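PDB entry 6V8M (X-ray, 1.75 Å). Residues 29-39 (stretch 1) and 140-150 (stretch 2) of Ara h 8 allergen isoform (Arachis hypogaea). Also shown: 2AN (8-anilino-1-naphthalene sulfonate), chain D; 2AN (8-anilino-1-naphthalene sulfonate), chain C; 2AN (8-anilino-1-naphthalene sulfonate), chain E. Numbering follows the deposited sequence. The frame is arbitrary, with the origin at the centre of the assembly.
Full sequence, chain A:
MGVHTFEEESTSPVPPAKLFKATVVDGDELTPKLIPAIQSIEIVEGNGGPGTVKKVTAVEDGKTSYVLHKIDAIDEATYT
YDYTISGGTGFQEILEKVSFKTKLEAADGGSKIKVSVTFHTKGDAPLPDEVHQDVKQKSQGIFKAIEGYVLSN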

ATOM      1  N   GLU A  29      10.858   5.472   3.318  1.00 37.96           N
ATOM      2  CA  GLU A  29      12.024   5.280   4.219  1.00 40.81           C
ATOM      3  C   GLU A  29      11.687   4.317   5.366  1.00 39.40           C
ATOM      4  O   GLU A  29      12.550   3.503   5.710  1.00 38.78           O
ATOM      5  CB  GLU A  29      12.509   6.643   4.706  1.00 46.76           C
ATOM      6  CG  GLU A  29      12.835   7.567   3.543  1.00 52.63           C
ATOM      7  CD  GLU A  29      14.032   8.489   3.714  1.00 63.16           C
ATOM      8  OE1 GLU A  29      14.618   8.907   2.677  1.00 69.45           O
ATOM      9  OE2 GLU A  29      14.386   8.788   4.880  1.00 71.91           O
ATOM     10  N   LEU A  30      10.479   4.389   5.928  1.00 36.89           N
ATOM     11  CA  LEU A  30      10.121   3.554   7.112  1.00 36.94           C
ATOM     12  C   LEU A  30       9.885   2.101   6.714  1.00 36.08           C
ATOM     13  O   LEU A  30      10.246   1.207   7.483  1.00 37.61           O
ATOM     14  CB  LEU A  30       8.864   4.115   7.774  1.00 37.32           C
ATOM     15  CG  LEU A  30       9.088   5.282   8.716  1.00 41.77           C
ATOM     16  CD1 LEU A  30       7.766   5.702   9.335  1.00 40.33           C
ATOM     17  CD2 LEU A  30      10.088   4.922   9.807  1.00 42.87           C
ATOM     18  N   THR A  31       9.256   1.837   5.580  1.00 34.01           N
ATOM     19  CA  THR A  31       8.776   0.464   5.295  1.00 34.54           C
ATOM     20  C   THR A  31       9.932  -0.525   5.354  1.00 34.97           C
ATOM     21  O   THR A  31       9.808  -1.533   6.031  1.00 34.80           O
ATOM     22  CB  THR A  31       7.946   0.389   4.010  1.00 35.27           C
ATOM     23  OG1 THR A  31       6.798   1.228   4.238  1.00 34.52           O
ATOM     24  CG2 THR A  31       7.556  -1.027   3.672  1.00 36.20           C
ATOM     25  N   PRO A  32      11.071  -0.347   4.641  1.00 34.09           N
ATOM     26  CA  PRO A  32      12.123  -1.355   4.694  1.00 35.09           C
ATOM     27  C   PRO A  32      12.806  -1.457   6.066  1.00 35.36           C
ATOM     28  O   PRO A  32      13.443  -2.449   6.333  1.00 36.71           O
ATOM     29  CB  PRO A  32      13.124  -0.965   3.588  1.00 37.32           C
ATOM     30  CG  PRO A  32      12.688   0.406   3.090  1.00 37.60           C
ATOM     31  CD  PRO A  32      11.335   0.734   3.684  1.00 35.20           C
ATOM     32  N   LYS A  33      12.727  -0.400   6.883  1.00 36.56           N
ATOM     33  CA  LYS A  33      13.265  -0.408   8.259  1.00 39.27           C
ATOM     34  C   LYS A  33      12.420  -1.308   9.148  1.00 37.84           C
ATOM     35  O   LYS A  33      12.961  -1.854  10.112  1.00 40.46           O
ATOM     36  CB  LYS A  33      13.228   0.994   8.862  1.00 42.53           C
ATOM     37  CG  LYS A  33      14.436   1.843   8.562  1.00 47.11           C
ATOM     38  CD  LYS A  33      14.515   3.080   9.415  1.00 48.99           C
ATOM     39  CE  LYS A  33      15.448   4.097   8.796  1.00 53.69           C
ATOM     40  NZ  LYS A  33      15.465   5.357   9.577  1.00 57.64           N
ATOM     41  N   LEU A  34      11.121  -1.408   8.852  1.00 35.59           N
ATOM     42  CA  LEU A  34      10.155  -2.124   9.725  1.00 37.41           C
ATOM     43  C   LEU A  34       9.818  -3.518   9.193  1.00 40.60           C
ATOM     44  O   LEU A  34       9.481  -4.367  10.032  1.00 45.27           O
ATOM     45  CB  LEU A  34       8.902  -1.271   9.861  1.00 35.12           C
ATOM     46  CG  LEU A  34       9.113   0.074  10.542  1.00 37.08           C
ATOM     47  CD1 LEU A  34       7.832   0.866  10.569  1.00 38.26           C
ATOM     48  CD2 LEU A  34       9.642  -0.108  11.946  1.00 39.98           C
ATOM     49  N   ILE A  35       9.824  -3.757   7.879  1.00 36.40           N
ATOM     50  CA  ILE A  35       9.445  -5.095   7.338  1.00 37.72           C
ATOM     51  C   ILE A  35      10.731  -5.750   6.850  1.00 39.05           C
ATOM     52  O   ILE A  35      11.258  -5.339   5.825  1.00 38.12           O
ATOM     53  CB  ILE A  35       8.385  -4.999   6.228  1.00 37.37           C
ATOM     54  CG1 ILE A  35       7.107  -4.307   6.706  1.00 37.37           C
ATOM     55  CG2 ILE A  35       8.088  -6.362   5.633  1.00 37.91           C
ATOM     56  CD1 ILE A  35       6.278  -5.125   7.667  1.00 39.75           C
ATOM     57  N   PRO A  36      11.254  -6.760   7.576  1.00 42.32           N
ATOM     58  CA  PRO A  36      12.537  -7.371   7.221  1.00 43.40           C
ATOM     59  C   PRO A  36      12.596  -7.810   5.747  1.00 40.40           C
ATOM     60  O   PRO A  36      13.597  -7.602   5.119  1.00 40.82           O
ATOM     61  CB  PRO A  36      12.589  -8.581   8.166  1.00 46.48           C
ATOM     62  CG  PRO A  36      11.786  -8.140   9.378  1.00 46.98           C
ATOM     63  CD  PRO A  36      10.630  -7.381   8.759  1.00 44.37           C
ATOM     64  N   ALA A  37      11.509  -8.372   5.221  1.00 38.41           N
ATOM     65  CA  ALA A  37      11.489  -8.939   3.850  1.00 37.10           C
ATOM     66  C   ALA A  37      11.671  -7.833   2.819  1.00 35.91           C
ATOM     67  O   ALA A  37      12.204  -8.162   1.746  1.00 38.24           O
ATOM     68  CB  ALA A  37      10.221  -9.678   3.544  1.00 38.28           C
ATOM     69  N   ILE A  38      11.175  -6.614   3.062  1.00 33.55           N
ATOM     70  CA  ILE A  38      11.334  -5.542   2.040  1.00 34.19           C
ATOM     71  C   ILE A  38      12.748  -4.958   2.133  1.00 35.25           C
ATOM     72  O   ILE A  38      13.132  -4.418   3.226  1.00 36.34           O
ATOM     73  CB  ILE A  38      10.244  -4.480   2.168  1.00 34.31           C
ATOM     74  CG1 ILE A  38       8.864  -5.101   1.930  1.00 36.67           C
ATOM     75  CG2 ILE A  38      10.530  -3.333   1.213  1.00 33.84           C
ATOM     76  CD1 ILE A  38       7.716  -4.241   2.410  1.00 37.04           C
ATOM     77  N   GLN A  39      13.499  -5.076   1.032  1.00 35.84           N
ATOM     78  CA  GLN A  39      14.922  -4.663   0.968  1.00 37.11           C
ATOM     79  C   GLN A  39      15.013  -3.187   0.623  1.00 36.76           C
ATOM     80  O   GLN A  39      15.878  -2.484   1.199  1.00 35.56           O
ATOM     81  CB  GLN A  39      15.672  -5.462  -0.085  1.00 39.60           C
ATOM     82  CG  GLN A  39      15.686  -6.955   0.173  1.00 42.35           C
ATOM     83  CD  GLN A  39      16.209  -7.311   1.538  1.00 45.46           C
ATOM     84  OE1 GLN A  39      17.404  -7.175   1.834  1.00 45.64           O
ATOM     85  NE2 GLN A  39      15.314  -7.835   2.363  1.00 47.10           N
ATOM     86  N   GLN A 140      -2.161  -4.828   4.973  1.00 31.66           N
ATOM     87  CA  GLN A 140      -2.381  -4.680   6.424  1.00 33.03           C
ATOM     88  C   GLN A 140      -1.052  -4.717   7.181  1.00 34.09           C
ATOM     89  O   GLN A 140      -0.915  -3.921   8.119  1.00 34.02           O
ATOM     90  CB  GLN A 140      -3.282  -5.775   6.985  1.00 34.94           C
ATOM     91  CG  GLN A 140      -4.722  -5.665   6.529  1.00 35.47           C
ATOM     92  CD  GLN A 140      -5.615  -6.676   7.224  1.00 40.19           C
ATOM     93  OE1 GLN A 140      -5.144  -7.543   7.955  1.00 42.58           O
ATOM     94  NE2 GLN A 140      -6.921  -6.600   6.981  1.00 40.66           N
ATOM     95  N   GLY A 141      -0.168  -5.655   6.853  1.00 34.51           N
ATOM     96  CA  GLY A 141       1.105  -5.844   7.569  1.00 35.71           C
ATOM     97  C   GLY A 141       1.957  -4.596   7.537  1.00 34.90           C
ATOM     98  O   GLY A 141       2.453  -4.162   8.592  1.00 33.99           O
ATOM     99  N   ILE A 142       2.127  -4.000   6.357  1.00 33.22           N
ATOM    100  CA  ILE A 142       2.932  -2.758   6.235  1.00 32.55           C
ATOM    101  C   ILE A 142       2.251  -1.680   7.072  1.00 32.82           C
ATOM    102  O   ILE A 142       2.939  -1.005   7.864  1.00 32.61           O
ATOM    103  CB  ILE A 142       3.107  -2.338   4.770  1.00 33.87           C
ATOM    104  CG1 ILE A 142       4.051  -3.310   4.058  1.00 35.60           C
ATOM    105  CG2 ILE A 142       3.545  -0.883   4.667  1.00 35.18           C
ATOM    106  CD1 ILE A 142       3.987  -3.217   2.561  1.00 36.36           C
ATOM    107  N   PHE A 143       0.947  -1.488   6.876  1.00 31.49           N
ATOM    108  CA  PHE A 143       0.257  -0.355   7.532  1.00 33.38           C
ATOM    109  C   PHE A 143       0.354  -0.490   9.058  1.00 30.96           C
ATOM    110  O   PHE A 143       0.666   0.490   9.792  1.00 33.45           O
ATOM    111  CB  PHE A 143      -1.194  -0.314   7.060  1.00 34.50           C
ATOM    112  CG  PHE A 143      -1.904   0.939   7.495  1.00 35.19           C
ATOM    113  CD1 PHE A 143      -2.533   0.998   8.715  1.00 38.64           C
ATOM    114  CD2 PHE A 143      -1.948   2.042   6.658  1.00 35.79           C
ATOM    115  CE1 PHE A 143      -3.186   2.162   9.094  1.00 39.88           C
ATOM    116  CE2 PHE A 143      -2.628   3.189   7.026  1.00 37.10           C
ATOM    117  CZ  PHE A 143      -3.239   3.242   8.248  1.00 38.35           C
ATOM    118  N   LYS A 144       0.093  -1.700   9.551  1.00 31.98           N
ATOM    119  CA  LYS A 144       0.051  -1.975  11.006  1.00 33.68           C
ATOM    120  C   LYS A 144       1.462  -1.986  11.600  1.00 32.31           C
ATOM    121  O   LYS A 144       1.612  -1.655  12.792  1.00 32.76           O
ATOM    122  CB  LYS A 144      -0.754  -3.236  11.289  1.00 35.53           C
ATOM    123  CG  LYS A 144      -2.212  -3.022  10.921  1.00 38.11           C
ATOM    124  CD  LYS A 144      -3.099  -4.190  11.037  1.00 41.84           C
ATOM    125  CE  LYS A 144      -4.525  -3.819  10.663  1.00 44.94           C
ATOM    126  NZ  LYS A 144      -5.189  -3.101  11.767  1.00 44.62           N
ATOM    127  N   ALA A 145       2.477  -2.374  10.836  1.00 31.77           N
ATOM    128  CA  ALA A 145       3.864  -2.257  11.336  1.00 33.55           C
ATOM    129  C   ALA A 145       4.228  -0.779  11.518  1.00 34.10           C
ATOM    130  O   ALA A 145       4.831  -0.399  12.550  1.00 32.99           O
ATOM    131  CB  ALA A 145       4.799  -3.005  10.410  1.00 33.77           C
ATOM    132  N   ILE A 146       3.836   0.077  10.574  1.00 32.17           N
ATOM    133  CA  ILE A 146       4.104   1.531  10.696  1.00 34.07           C
ATOM    134  C   ILE A 146       3.276   2.095  11.852  1.00 32.57           C
ATOM    135  O   ILE A 146       3.824   2.889  12.644  1.00 32.85           O
ATOM    136  CB  ILE A 146       3.839   2.229   9.353  1.00 32.53           C
ATOM    137  CG1 ILE A 146       4.847   1.746   8.295  1.00 33.65           C
ATOM    138  CG2 ILE A 146       3.922   3.726   9.579  1.00 32.82           C
ATOM    139  CD1 ILE A 146       4.573   2.185   6.875  1.00 34.47           C
ATOM    140  N   GLU A 147       2.011   1.687  11.952  1.00 32.41           N
ATOM    141  CA  GLU A 147       1.140   2.165  13.050  1.00 34.85           C
ATOM    142  C   GLU A 147       1.784   1.807  14.403  1.00 35.64           C
ATOM    143  O   GLU A 147       1.838   2.652  15.305  1.00 35.87           O
ATOM    144  CB  GLU A 147      -0.251   1.574  12.886  1.00 35.94           C
ATOM    145  CG  GLU A 147      -1.180   1.913  14.029  1.00 40.43           C
ATOM    146  CD  GLU A 147      -2.371   0.985  14.073  1.00 43.78           C
ATOM    147  OE1 GLU A 147      -2.148  -0.248  14.144  1.00 43.44           O
ATOM    148  OE2 GLU A 147      -3.495   1.491  13.996  1.00 44.01           O
ATOM    149  N   GLY A 148       2.295   0.589  14.550  1.00 36.05           N
ATOM    150  CA  GLY A 148       2.922   0.143  15.807  1.00 38.98           C
ATOM    151  C   GLY A 148       4.165   0.949  16.126  1.00 38.51           C
ATOM    152  O   GLY A 148       4.382   1.304  17.292  1.00 39.99           O
ATOM    153  N   TYR A 149       4.955   1.263  15.118  1.00 37.89           N
ATOM    154  CA  TYR A 149       6.175   2.079  15.273  1.00 39.24           C
ATOM    155  C   TYR A 149       5.811   3.466  15.812  1.00 38.56           C
ATOM    156  O   TYR A 149       6.483   3.963  16.734  1.00 40.77           O
ATOM    157  CB  TYR A 149       6.921   2.118  13.951  1.00 40.99           C
ATOM    158  CG  TYR A 149       8.041   3.106  13.930  1.00 45.37           C
ATOM    159  CD1 TYR A 149       9.282   2.786  14.435  1.00 50.66           C
ATOM    160  CD2 TYR A 149       7.845   4.359  13.376  1.00 47.51           C
ATOM    161  CE1 TYR A 149      10.322   3.701  14.386  1.00 54.64           C
ATOM    162  CE2 TYR A 149       8.867   5.287  13.329  1.00 51.59           C
ATOM    163  CZ  TYR A 149      10.111   4.949  13.825  1.00 54.35           C
ATOM    164  OH  TYR A 149      11.118   5.871  13.791  1.00 62.93           O
ATOM    165  N   VAL A 150       4.779   4.088  15.259  1.00 35.70           N
ATOM    166  CA  VAL A 150       4.316   5.435  15.697  1.00 35.45           C
ATOM    167  C   VAL A 150       3.871   5.373  17.165  1.00 39.19           C
ATOM    168  O   VAL A 150       4.142   6.323  17.918  1.00 40.29           O
ATOM    169  CB  VAL A 150       3.178   5.920  14.800  1.00 35.04           C
ATOM    170  CG1 VAL A 150       2.524   7.174  15.372  1.00 37.80           C
ATOM    171  CG2 VAL A 150       3.710   6.160  13.397  1.00 35.33           C
TER
HETATM  172  C1  2AN D 202       5.297  -8.552   3.965  1.00 48.08           C
HETATM  173  C2  2AN D 202       4.618  -7.376   3.934  1.00 46.27           C
HETATM  174  C3  2AN D 202       4.566  -6.601   2.772  1.00 43.07           C
HETATM  175  C4  2AN D 202       5.235  -6.993   1.664  1.00 42.61           C
HETATM  176  C5  2AN D 202       5.959  -8.204   1.643  1.00 41.75           C
HETATM  177  C6  2AN D 202       6.610  -8.606   0.459  1.00 38.20           C
HETATM  178  C7  2AN D 202       7.281  -9.772   0.409  1.00 42.88           C
HETATM  179  C8  2AN D 202       7.326 -10.626   1.526  1.00 46.34           C
HETATM  180  N   2AN D 202       5.353  -9.272   5.157  1.00 54.36           N
HETATM  181  S   2AN D 202       6.829 -11.475   4.023  1.00 48.33           S
HETATM  182  C9  2AN D 202       6.747 -10.271   2.713  1.00 42.66           C
HETATM  183  C10 2AN D 202       6.003  -9.035   2.807  1.00 41.97           C
HETATM  184  C11 2AN D 202       4.344  -9.455   6.109  1.00 58.14           C
HETATM  185  C12 2AN D 202       2.995  -9.408   5.773  1.00 52.79           C
HETATM  186  C13 2AN D 202       2.031  -9.615   6.749  1.00 51.10           C
HETATM  187  C14 2AN D 202       2.405  -9.877   8.047  1.00 53.23           C
HETATM  188  C15 2AN D 202       3.742  -9.931   8.383  1.00 59.20           C
HETATM  189  C16 2AN D 202       4.716  -9.713   7.423  1.00 60.22           C
HETATM  190  O1  2AN D 202       5.469 -11.769   4.371  1.00 48.01           O
HETATM  191  O2  2AN D 202       7.637 -12.566   3.597  1.00 52.85           O
HETATM  192  O3  2AN D 202       7.539 -10.799   5.227  1.00 46.09           O
HETATM  193  C1  2AN C 201      -6.307  -2.274   2.941  1.00 36.48           C
HETATM  194  C2  2AN C 201      -5.601  -1.814   1.865  1.00 36.26           C
HETATM  195  C3  2AN C 201      -4.541  -0.908   2.012  1.00 35.78           C
HETATM  196  C4  2AN C 201      -4.219  -0.460   3.247  1.00 35.07           C
HETATM  197  C5  2AN C 201      -4.916  -0.904   4.396  1.00 38.33           C
HETATM  198  C6  2AN C 201      -4.542  -0.412   5.665  1.00 38.17           C
HETATM  199  C7  2AN C 201      -5.172  -0.789   6.784  1.00 43.22           C
HETATM  200  C8  2AN C 201      -6.229  -1.703   6.715  1.00 40.83           C
HETATM  201  N   2AN C 201      -7.394  -3.172   2.734  1.00 36.53           N
HETATM  202  S   2AN C 201      -7.966  -3.366   5.666  1.00 40.90           S
HETATM  203  C9  2AN C 201      -6.640  -2.215   5.515  1.00 37.22           C
HETATM  204  C10 2AN C 201      -5.996  -1.836   4.277  1.00 36.17           C
HETATM  205  C11 2AN C 201      -7.552  -4.167   1.755  1.00 37.17           C
HETATM  206  C12 2AN C 201      -6.451  -4.725   1.119  1.00 36.31           C
HETATM  207  C13 2AN C 201      -6.627  -5.691   0.145  1.00 35.19           C
HETATM  208  C14 2AN C 201      -7.886  -6.131  -0.193  1.00 35.93           C
HETATM  209  C15 2AN C 201      -8.983  -5.596   0.447  1.00 36.33           C
HETATM  210  C16 2AN C 201      -8.823  -4.616   1.411  1.00 34.98           C
HETATM  211  O1  2AN C 201      -7.582  -4.585   5.042  1.00 40.68           O
HETATM  212  O2  2AN C 201      -9.136  -2.805   4.890  1.00 37.58           O
HETATM  213  O3  2AN C 201      -8.280  -3.427   7.060  1.00 43.76           O
HETATM  214  C1  2AN E 203       3.646  -6.578  -3.044  1.00 43.22           C
HETATM  215  C2  2AN E 203       3.173  -7.630  -3.777  1.00 41.00           C
HETATM  216  C3  2AN E 203       1.809  -7.923  -3.836  1.00 40.43           C
HETATM  217  C4  2AN E 203       0.947  -7.221  -3.065  1.00 44.68           C
HETATM  218  C5  2AN E 203       1.379  -6.126  -2.284  1.00 41.33           C
HETATM  219  C6  2AN E 203       0.442  -5.390  -1.526  1.00 39.41           C
HETATM  220  C7  2AN E 203       0.815  -4.355  -0.771  1.00 39.76           C
HETATM  221  C8  2AN E 203       2.148  -3.930  -0.755  1.00 43.15           C
HETATM  222  N   2AN E 203       5.027  -6.362  -2.921  1.00 44.42           N
HETATM  223  S   2AN E 203       4.688  -3.833  -1.457  1.00 44.78           S
HETATM  224  C9  2AN E 203       3.110  -4.630  -1.427  1.00 38.82           C
HETATM  225  C10 2AN E 203       2.759  -5.764  -2.247  1.00 39.91           C
HETATM  226  C11 2AN E 203       6.081  -7.229  -3.283  1.00 39.37           C
HETATM  227  C12 2AN E 203       7.288  -6.620  -3.607  1.00 37.88           C
HETATM  228  C13 2AN E 203       8.358  -7.389  -4.033  1.00 37.26           C
HETATM  229  C14 2AN E 203       8.246  -8.757  -4.121  1.00 37.14           C
HETATM  230  C15 2AN E 203       7.056  -9.370  -3.794  1.00 39.64           C
HETATM  231  C16 2AN E 203       5.973  -8.613  -3.376  1.00 41.78           C
HETATM  232  O1  2AN E 203       5.077  -3.789  -2.836  1.00 43.92           O
HETATM  233  O2  2AN E 203       4.561  -2.558  -0.814  1.00 46.93           O
HETATM  234  O3  2AN E 203       5.716  -4.696  -0.704  1.00 41.37           O

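This is a mainly apolar packing of the end of one helix and the turn after it across a second helix, with no hydrogen bond between the stretches and 437 Å² buried in total. The two helix axes run nearly perpendicular, at 93°, and stay 9.9 Å apart at closest approach, so the contact is compact and branched aliphatic side chains fill the gap.

Leu-34 occupies the place where the backbones come nearest, its CA 6.5 Å from the CA of Ala-145. The small methyl of Ala-145 permits that approach: Leu-34 CB lies 4.5 Å from Ala-145 CB, and Leu-34 CD1 extends past it to within 3.9 Å of Ile-146 CG1 and 3.7 Å of Tyr-149 CB. One turn earlier, Leu-30 points the same way with the same m,t rotamer, and its CD2 sits 3.7 Å from Tyr-149 CE2. The tyrosine, in chi1 t, thus lays its ring obliquely against both leucines, covering them at the exposed margin.

Deeper in, Ile-146 leaves its helix sideways, but its m,t rotamer carries CD1 to 3.6 Å from Thr-31 OG1. That hydroxyl can be tolerated among methyls because it is hydrogen-bonded to a residue just outside the stretches.

After Leu-34 the chain leaves helical geometry and makes a type I turn from Ile-35 to Ile-38, which lets both isoleucines face the second helix. Ile-35 CD1 packs 3.8 Å from Ala-145 CB, while Ile-38 CD1 meets Ile-142 CD1 at 3.9 Å. Here the contact borders bound ligand: Ile-142 CD1 is also 3.4 Å from C3 of the chain D 2AN. Gly-141 belongs to the same border, since a CB there would come within 2.6 Å of that ligand's C13.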